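Local atomic coordinates of tryptophan synthase alpha chain (Campylobacter jejuni, PDB entry 3THA), a protein that probably cleaves indoleglycerol phosphate to indole and glyceraldehyde 3-phosphate, as the alpha subunit of tryptophan synthase in the last step of tryptophan biosynthesis. Residues Val92-Tyr97 against Ala119-Glu124; Gly104-Val109 against Cys137-Ile142. One frame throughout, in Å; residues are numbered along the deposited sequence.

Contact 1: residues Val92-Tyr97 against Ala119-Glu124; sequences VFMVYY and ALIVPE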
ATOM      1  N   VAL B  92     -17.483   4.639   5.434  1.00 54.15           N
ATOM      2  CA  VAL B  92     -16.234   5.372   5.469  1.00 53.45           C
ATOM      3  C   VAL B  92     -15.381   4.977   4.241  1.00 52.61           C
ATOM      4  O   VAL B  92     -15.098   3.797   4.029  1.00 52.60           O
ATOM      5  CB  VAL B  92     -15.449   5.054   6.780  1.00 53.92           C
ATOM      6  CG1 VAL B  92     -14.009   5.560   6.707  1.00 52.10           C
ATOM      7  CG2 VAL B  92     -16.138   5.713   7.962  1.00 54.27           C
ATOM      8  N   PHE B  93     -15.001   5.958   3.421  1.00 51.15           N
ATOM      9  CA  PHE B  93     -14.050   5.696   2.366  1.00 49.97           C
ATOM     10  C   PHE B  93     -12.664   5.467   2.918  1.00 50.01           C
ATOM     11  O   PHE B  93     -12.218   6.147   3.835  1.00 51.23           O
ATOM     12  CB  PHE B  93     -13.994   6.833   1.369  1.00 49.97           C
ATOM     13  CG  PHE B  93     -15.006   6.735   0.289  1.00 49.99           C
ATOM     14  CD1 PHE B  93     -15.301   5.512  -0.303  1.00 50.12           C
ATOM     15  CD2 PHE B  93     -15.657   7.867  -0.153  1.00 54.23           C
ATOM     16  CE1 PHE B  93     -16.243   5.414  -1.314  1.00 49.96           C
ATOM     17  CE2 PHE B  93     -16.631   7.786  -1.164  1.00 55.04           C
ATOM     18  CZ  PHE B  93     -16.909   6.567  -1.745  1.00 54.57           C
HETATM   19  N   MSE B  94     -11.979   4.491   2.360  1.00 49.75           N
HETATM   20  CA  MSE B  94     -10.557   4.383   2.520  1.00 49.70           C
HETATM   21  C   MSE B  94     -10.048   4.282   1.093  1.00 49.35           C
HETATM   22  O   MSE B  94     -10.255   3.294   0.440  1.00 50.25           O
HETATM   23  CB  MSE B  94     -10.210   3.176   3.373  1.00 50.34           C
HETATM   24  CG  MSE B  94      -8.773   2.819   3.451  1.00 53.85           C
HETATM   25 SE   MSE B  94      -8.585   1.893   5.161  0.65 66.17          SE
HETATM   26  CE  MSE B  94      -6.834   1.212   4.989  1.00 54.18           C
ATOM     27  N   VAL B  95      -9.443   5.355   0.604  1.00 48.82           N
ATOM     28  CA  VAL B  95      -8.884   5.427  -0.735  1.00 48.58           C
ATOM     29  C   VAL B  95      -7.526   6.113  -0.664  1.00 48.13           C
ATOM     30  O   VAL B  95      -7.254   6.862   0.246  1.00 47.91           O
ATOM     31  CB  VAL B  95      -9.795   6.298  -1.687  1.00 48.75           C
ATOM     32  CG1 VAL B  95     -11.106   5.608  -1.974  1.00 48.92           C
ATOM     33  CG2 VAL B  95     -10.054   7.655  -1.098  1.00 47.71           C
ATOM     34  N   TYR B  96      -6.688   5.869  -1.649  1.00 48.58           N
ATOM     35  CA  TYR B  96      -5.496   6.656  -1.803  1.00 50.20           C
ATOM     36  C   TYR B  96      -5.853   7.980  -2.397  1.00 50.52           C
ATOM     37  O   TYR B  96      -6.899   8.110  -3.048  1.00 50.71           O
ATOM     38  CB  TYR B  96      -4.570   5.971  -2.727  1.00 51.23           C
ATOM     39  CG  TYR B  96      -3.930   4.777  -2.121  1.00 54.77           C
ATOM     40  CD1 TYR B  96      -2.878   4.931  -1.263  1.00 55.17           C
ATOM     41  CD2 TYR B  96      -4.377   3.485  -2.407  1.00 58.56           C
ATOM     42  CE1 TYR B  96      -2.246   3.872  -0.732  1.00 58.95           C
ATOM     43  CE2 TYR B  96      -3.738   2.390  -1.852  1.00 61.98           C
ATOM     44  CZ  TYR B  96      -2.655   2.610  -1.016  1.00 61.66           C
ATOM     45  OH  TYR B  96      -1.940   1.590  -0.423  1.00 65.60           O
ATOM     46  N   TYR B  97      -5.008   8.959  -2.120  1.00 51.16           N
ATOM     47  CA  TYR B  97      -5.205  10.334  -2.531  1.00 52.98           C
ATOM     48  C   TYR B  97      -5.282  10.507  -4.045  1.00 54.37           C
ATOM     49  O   TYR B  97      -5.952  11.429  -4.525  1.00 55.79           O
ATOM     50  CB  TYR B  97      -4.102  11.221  -1.953  1.00 52.35           C
ATOM     51  CG  TYR B  97      -4.412  12.707  -2.016  1.00 55.80           C
ATOM     52  CD1 TYR B  97      -5.219  13.314  -1.061  1.00 56.60           C
ATOM     53  CD2 TYR B  97      -3.868  13.509  -3.015  1.00 59.95           C
ATOM     54  CE1 TYR B  97      -5.495  14.677  -1.105  1.00 58.76           C
ATOM     55  CE2 TYR B  97      -4.120  14.865  -3.058  1.00 62.56           C
ATOM     56  CZ  TYR B  97      -4.949  15.444  -2.107  1.00 62.56           C
ATOM     57  OH  TYR B  97      -5.207  16.800  -2.153  1.00 65.29           O
ATOM     58  N   ALA B 119     -16.840   9.733   6.647  1.00 57.41           N
ATOM     59  CA  ALA B 119     -15.395   9.898   6.915  1.00 55.52           C
ATOM     60  C   ALA B 119     -14.497   9.327   5.829  1.00 54.89           C
ATOM     61  O   ALA B 119     -14.874   8.374   5.141  1.00 55.50           O
ATOM     62  CB  ALA B 119     -15.038   9.261   8.224  1.00 55.15           C
ATOM     63  N   LEU B 120     -13.277   9.856   5.724  1.00 53.81           N
ATOM     64  CA  LEU B 120     -12.297   9.351   4.787  1.00 52.45           C
ATOM     65  C   LEU B 120     -11.076   8.966   5.553  1.00 52.28           C
ATOM     66  O   LEU B 120     -10.669   9.687   6.449  1.00 53.55           O
ATOM     67  CB  LEU B 120     -11.867  10.443   3.820  1.00 53.18           C
ATOM     68  CG  LEU B 120     -12.920  11.344   3.167  1.00 55.62           C
ATOM     69  CD1 LEU B 120     -12.218  12.471   2.419  1.00 58.88           C
ATOM     70  CD2 LEU B 120     -13.775  10.551   2.191  1.00 57.93           C
ATOM     71  N   ILE B 121     -10.478   7.840   5.191  1.00 50.57           N
ATOM     72  CA  ILE B 121      -9.163   7.480   5.624  1.00 49.75           C
ATOM     73  C   ILE B 121      -8.290   7.476   4.356  1.00 49.59           C
ATOM     74  O   ILE B 121      -8.593   6.758   3.398  1.00 50.03           O
ATOM     75  CB  ILE B 121      -9.164   6.059   6.171  1.00 50.75           C
ATOM     76  CG1 ILE B 121     -10.258   5.882   7.225  1.00 51.77           C
ATOM     77  CG2 ILE B 121      -7.769   5.650   6.699  1.00 50.57           C
ATOM     78  CD1 ILE B 121     -10.413   4.455   7.699  1.00 54.94           C
ATOM     79  N   VAL B 122      -7.200   8.243   4.338  1.00 48.67           N
ATOM     80  CA  VAL B 122      -6.343   8.298   3.153  1.00 47.53           C
ATOM     81  C   VAL B 122      -4.959   7.799   3.543  1.00 48.44           C
ATOM     82  O   VAL B 122      -4.185   8.529   4.202  1.00 48.78           O
ATOM     83  CB  VAL B 122      -6.256   9.720   2.534  1.00 48.20           C
ATOM     84  CG1 VAL B 122      -5.576   9.643   1.184  1.00 47.64           C
ATOM     85  CG2 VAL B 122      -7.699  10.382   2.379  1.00 46.30           C
ATOM     86  N   PRO B 123      -4.669   6.531   3.201  1.00 48.13           N
ATOM     87  CA  PRO B 123      -3.402   5.951   3.523  1.00 49.13           C
ATOM     88  C   PRO B 123      -2.333   6.742   2.825  1.00 49.90           C
ATOM     89  O   PRO B 123      -2.501   7.121   1.637  1.00 49.25           O
ATOM     90  CB  PRO B 123      -3.472   4.534   2.853  1.00 49.28           C
ATOM     91  CG  PRO B 123      -4.916   4.254   2.809  1.00 49.39           C
ATOM     92  CD  PRO B 123      -5.558   5.564   2.512  1.00 47.26           C
ATOM     93  N   GLU B 124      -1.223   6.895   3.543  1.00 50.52           N
ATOM     94  CA  GLU B 124      -0.005   7.513   3.071  1.00 52.12           C
ATOM     95  C   GLU B 124      -0.161   9.010   2.746  1.00 51.87           C
ATOM     96  O   GLU B 124       0.789   9.642   2.232  1.00 52.86           O
ATOM     97  CB  GLU B 124       0.624   6.730   1.925  1.00 53.14           C
ATOM     98  CG  GLU B 124       0.630   5.191   2.128  1.00 60.13           C
ATOM     99  CD  GLU B 124       1.540   4.693   3.264  1.00 66.94           C
ATOM    100  OE1 GLU B 124       2.258   5.522   3.907  1.00 67.81           O
ATOM    101  OE2 GLU B 124       1.503   3.457   3.504  1.00 71.34           O
TER
HETATM  102  O   HOH W   1      -2.490   8.433  -0.837  1.00 54.24           O
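F93 and M94 pair in parallel register with L120 and I121 on adjacent strands of a TIM barrel; the axes of 92-94 and 119-121 approach to 4.6 Å at 19°. Both backbone polar atoms of F93 are engaged: its N gives a weak bond to A119 O, and its O accepts from I121 N at 2.8 Å. V95 N then bonds to I121 O at 3.2 Å, carrying the pairing just past the strand ends. V92, M94, A119 and I121 face the barrel interior, where their apolar groups pack on one another. I121 CG1 meets V92 CG1 at 3.8 Å, the two side chains crossing at about a right angle. With CG anti to its backbone N (chi1 171°) and the chain extended beyond, selenomethionine M94 brings SE to 4.0 Å from I121 CD1. On the outward side, L120 CD2 lies at the edge of the F93 ring and touches F93 CB. Beyond the strands, P123 sets CB 3.8 Å from Y96 CE1, again with side chains crossing at about a right angle, while one water accepts from Y97 N and donates to P123 O. Strand 44-48 flanks residues 92-94, strand 143-148 flanks 119-121, and L133 of helix 131-140 covers Y97, L120 and V122.

Contact 2: residues Gly104-Val109 against Cys137-Ile142; sequences GLEKFV and CERYNI
V109 and Y140 join two neighbouring outer helices of the TIM barrel, 105-114 and 131-140, at the start of the first and the C-terminal end of the second. The apolar part centres on V109, whose CG1 lies anti to the backbone N (chi1 -179°) and comes within 3.8 Å of Y140 CD1. The same methyl approaches I142 CG1 at 4.3 Å; beta-branched and compact, valine suits this buried place between the helices. N141, with positive phi, closes the helix in a Schellman motif, I142 N bonding back to C137 O, and the CB of I142 then points toward the helix of V109.

The polar part lies farther out, where longer side chains can span the gap. E106 reaches across at about a right angle to Y140, and the hydroxyl gives OE2 a weak hydrogen bond, OE2 lying near the plane of the ring and the carboxylate turned 85° from it. R139 adds a long, purely electrostatic salt bridge to E106, and its NH1 also pairs with E136, whose carboxylate stands close to that of E106; the arginine probably eases that repulsion. R139 CG rests over one face of the Y140 ring, 3.8 Å above its plane and offset toward the rim.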
ATOM      1  N   GLY B 104     -11.080  15.576  -8.340  1.00 60.15           N
ATOM      2  CA  GLY B 104     -11.174  16.979  -7.895  1.00 59.93           C
ATOM      3  C   GLY B 104     -11.554  16.970  -6.433  1.00 58.86           C
ATOM      4  O   GLY B 104     -12.507  16.316  -6.062  1.00 59.01           O
ATOM      5  N   LEU B 105     -10.813  17.666  -5.588  1.00 59.84           N
ATOM      6  CA  LEU B 105     -10.959  17.536  -4.137  1.00 60.09           C
ATOM      7  C   LEU B 105     -12.351  17.877  -3.573  1.00 61.38           C
ATOM      8  O   LEU B 105     -12.975  17.082  -2.815  1.00 59.73           O
ATOM      9  CB  LEU B 105      -9.931  18.387  -3.450  1.00 60.70           C
ATOM     10  CG  LEU B 105      -8.705  17.800  -2.769  1.00 61.78           C
ATOM     11  CD1 LEU B 105      -7.840  16.901  -3.693  1.00 60.67           C
ATOM     12  CD2 LEU B 105      -7.911  19.007  -2.267  1.00 62.15           C
ATOM     13  N   GLU B 106     -12.817  19.063  -3.954  1.00 62.76           N
ATOM     14  CA  GLU B 106     -14.147  19.519  -3.641  1.00 64.48           C
ATOM     15  C   GLU B 106     -15.225  18.582  -4.206  1.00 63.94           C
ATOM     16  O   GLU B 106     -16.076  18.094  -3.447  1.00 63.29           O
ATOM     17  CB  GLU B 106     -14.312  20.961  -4.156  1.00 67.16           C
ATOM     18  CG  GLU B 106     -15.691  21.499  -4.094  1.00 71.68           C
ATOM     19  CD  GLU B 106     -15.686  23.000  -3.923  1.00 79.69           C
ATOM     20  OE1 GLU B 106     -15.638  23.733  -4.953  1.00 82.19           O
ATOM     21  OE2 GLU B 106     -15.737  23.440  -2.747  1.00 81.70           O
ATOM     22  N   LYS B 107     -15.205  18.339  -5.521  1.00 63.77           N
ATOM     23  CA  LYS B 107     -16.212  17.476  -6.154  1.00 63.85           C
ATOM     24  C   LYS B 107     -16.383  16.134  -5.394  1.00 61.54           C
ATOM     25  O   LYS B 107     -17.504  15.656  -5.147  1.00 60.80           O
ATOM     26  CB  LYS B 107     -15.837  17.201  -7.632  1.00 64.93           C
ATOM     27  CG  LYS B 107     -16.460  18.110  -8.685  1.00 68.62           C
ATOM     28  CD  LYS B 107     -15.908  19.550  -8.666  1.00 74.15           C
ATOM     29  CE  LYS B 107     -16.771  20.515  -9.531  1.00 78.30           C
ATOM     30  NZ  LYS B 107     -16.408  21.975  -9.373  1.00 80.04           N
ATOM     31  N   PHE B 108     -15.242  15.531  -5.051  1.00 59.95           N
ATOM     32  CA  PHE B 108     -15.199  14.252  -4.345  1.00 57.84           C
ATOM     33  C   PHE B 108     -15.910  14.277  -2.979  1.00 57.29           C
ATOM     34  O   PHE B 108     -16.739  13.390  -2.657  1.00 56.74           O
ATOM     35  CB  PHE B 108     -13.744  13.814  -4.142  1.00 55.93           C
ATOM     36  CG  PHE B 108     -13.626  12.429  -3.621  1.00 55.67           C
ATOM     37  CD1 PHE B 108     -13.433  12.204  -2.273  1.00 52.63           C
ATOM     38  CD2 PHE B 108     -13.795  11.322  -4.485  1.00 54.48           C
ATOM     39  CE1 PHE B 108     -13.358  10.904  -1.787  1.00 55.91           C
ATOM     40  CE2 PHE B 108     -13.716  10.037  -4.005  1.00 52.84           C
ATOM     41  CZ  PHE B 108     -13.507   9.822  -2.652  1.00 52.79           C
ATOM     42  N   VAL B 109     -15.549  15.276  -2.184  1.00 57.38           N
ATOM     43  CA  VAL B 109     -15.956  15.344  -0.799  1.00 58.56           C
ATOM     44  C   VAL B 109     -17.440  15.602  -0.703  1.00 60.27           C
ATOM     45  O   VAL B 109     -18.117  14.952   0.071  1.00 60.39           O
ATOM     46  CB  VAL B 109     -15.154  16.411   0.009  1.00 59.29           C
ATOM     47  CG1 VAL B 109     -15.607  16.439   1.474  1.00 59.14           C
ATOM     48  CG2 VAL B 109     -13.669  16.129  -0.067  1.00 57.54           C
ATOM     49  N   CYS B 137     -12.909  18.828   3.845  1.00 61.26           N
ATOM     50  CA  CYS B 137     -13.646  18.034   4.837  1.00 61.64           C
ATOM     51  C   CYS B 137     -14.341  18.912   5.907  1.00 64.07           C
ATOM     52  O   CYS B 137     -15.522  18.708   6.158  1.00 64.40           O
ATOM     53  CB  CYS B 137     -12.810  16.935   5.483  1.00 59.59           C
ATOM     54  SG  CYS B 137     -12.171  15.645   4.352  1.00 58.21           S
ATOM     55  N   GLU B 138     -13.643  19.864   6.536  1.00 65.67           N
ATOM     56  CA  GLU B 138     -14.343  20.812   7.442  1.00 68.88           C
ATOM     57  C   GLU B 138     -15.577  21.359   6.728  1.00 70.06           C
ATOM     58  O   GLU B 138     -16.679  21.377   7.281  1.00 71.19           O
ATOM     59  CB  GLU B 138     -13.489  22.029   7.831  1.00 69.74           C
ATOM     60  CG  GLU B 138     -12.304  21.819   8.764  1.00 71.65           C
ATOM     61  CD  GLU B 138     -11.453  23.124   8.909  1.00 77.19           C
ATOM     62  OE1 GLU B 138     -12.031  24.251   9.042  1.00 79.17           O
ATOM     63  OE2 GLU B 138     -10.202  23.024   8.878  1.00 77.44           O
ATOM     64  N   ARG B 139     -15.373  21.799   5.487  1.00 70.77           N
ATOM     65  CA  ARG B 139     -16.422  22.465   4.699  1.00 73.05           C
ATOM     66  C   ARG B 139     -17.724  21.654   4.557  1.00 72.83           C
ATOM     67  O   ARG B 139     -18.799  22.243   4.532  1.00 74.63           O
ATOM     68  CB  ARG B 139     -15.883  22.880   3.313  1.00 73.22           C
ATOM     69  CG  ARG B 139     -16.961  23.406   2.346  1.00 76.83           C
ATOM     70  CD  ARG B 139     -16.417  23.850   0.985  1.00 78.64           C
ATOM     71  NE  ARG B 139     -15.900  25.211   1.083  1.00 82.44           N
ATOM     72  CZ  ARG B 139     -14.650  25.558   0.798  1.00 83.76           C
ATOM     73  NH1 ARG B 139     -13.787  24.657   0.338  1.00 81.82           N
ATOM     74  NH2 ARG B 139     -14.276  26.820   0.935  1.00 85.71           N
ATOM     75  N   TYR B 140     -17.626  20.327   4.439  1.00 70.79           N
ATOM     76  CA  TYR B 140     -18.811  19.476   4.246  1.00 70.54           C
ATOM     77  C   TYR B 140     -19.134  18.579   5.444  1.00 69.61           C
ATOM     78  O   TYR B 140     -19.982  17.686   5.351  1.00 68.86           O
ATOM     79  CB  TYR B 140     -18.659  18.635   2.976  1.00 69.36           C
ATOM     80  CG  TYR B 140     -18.651  19.457   1.710  1.00 70.82           C
ATOM     81  CD1 TYR B 140     -17.446  19.776   1.078  1.00 70.86           C
ATOM     82  CD2 TYR B 140     -19.848  19.934   1.149  1.00 72.83           C
ATOM     83  CE1 TYR B 140     -17.420  20.536  -0.102  1.00 73.17           C
ATOM     84  CE2 TYR B 140     -19.844  20.711  -0.021  1.00 75.16           C
ATOM     85  CZ  TYR B 140     -18.623  21.013  -0.643  1.00 76.10           C
ATOM     86  OH  TYR B 140     -18.588  21.777  -1.805  1.00 78.04           O
ATOM     87  N   ASN B 141     -18.462  18.838   6.566  1.00 69.10           N
ATOM     88  CA  ASN B 141     -18.645  18.057   7.784  1.00 68.73           C
ATOM     89  C   ASN B 141     -18.367  16.566   7.589  1.00 66.36           C
ATOM     90  O   ASN B 141     -19.187  15.704   7.911  1.00 66.84           O
ATOM     91  CB  ASN B 141     -20.049  18.273   8.348  1.00 71.15           C
ATOM     92  CG  ASN B 141     -20.146  19.498   9.236  1.00 73.28           C
ATOM     93  OD1 ASN B 141     -19.145  20.063   9.695  1.00 74.81           O
ATOM     94  ND2 ASN B 141     -21.364  19.888   9.519  1.00 77.37           N
ATOM     95  N   ILE B 142     -17.206  16.293   7.006  1.00 64.01           N
ATOM     96  CA  ILE B 142     -16.695  14.957   6.799  1.00 60.98           C
ATOM     97  C   ILE B 142     -15.413  14.960   7.592  1.00 59.89           C
ATOM     98  O   ILE B 142     -14.643  15.922   7.566  1.00 60.19           O
ATOM     99  CB  ILE B 142     -16.395  14.704   5.314  1.00 59.69           C
ATOM    100  CG1 ILE B 142     -17.664  14.331   4.573  1.00 61.03           C
ATOM    101  CG2 ILE B 142     -15.458  13.575   5.157  1.00 59.05           C
ATOM    102  CD1 ILE B 142     -17.915  12.841   4.518  1.00 61.60           C
TER

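How the contacts relate
Contact 1 is a pair of barrel strands and contact 2 a pair of helices outside them; helix 105-114 precedes strand 117-121 in the chain and helix 131-140 follows it. The centres of the contacts lie 13 Å apart. The outward residues of the strands bridge the two layers: F93 CD2 packs on F108 CZ at 3.8 Å, and L120 CD1 on C137 SG at 3.7 Å. An aromatic pair and a leucine-cysteine pair thus join the strands to the helices here. The inward side of contact 1 leads to the predicted active site: the nearest atoms of the I121 and E46 side chains lie about 3 Å apart, and M94 also touches E46, a probable proton acceptor. Contact 2 lies away from this site.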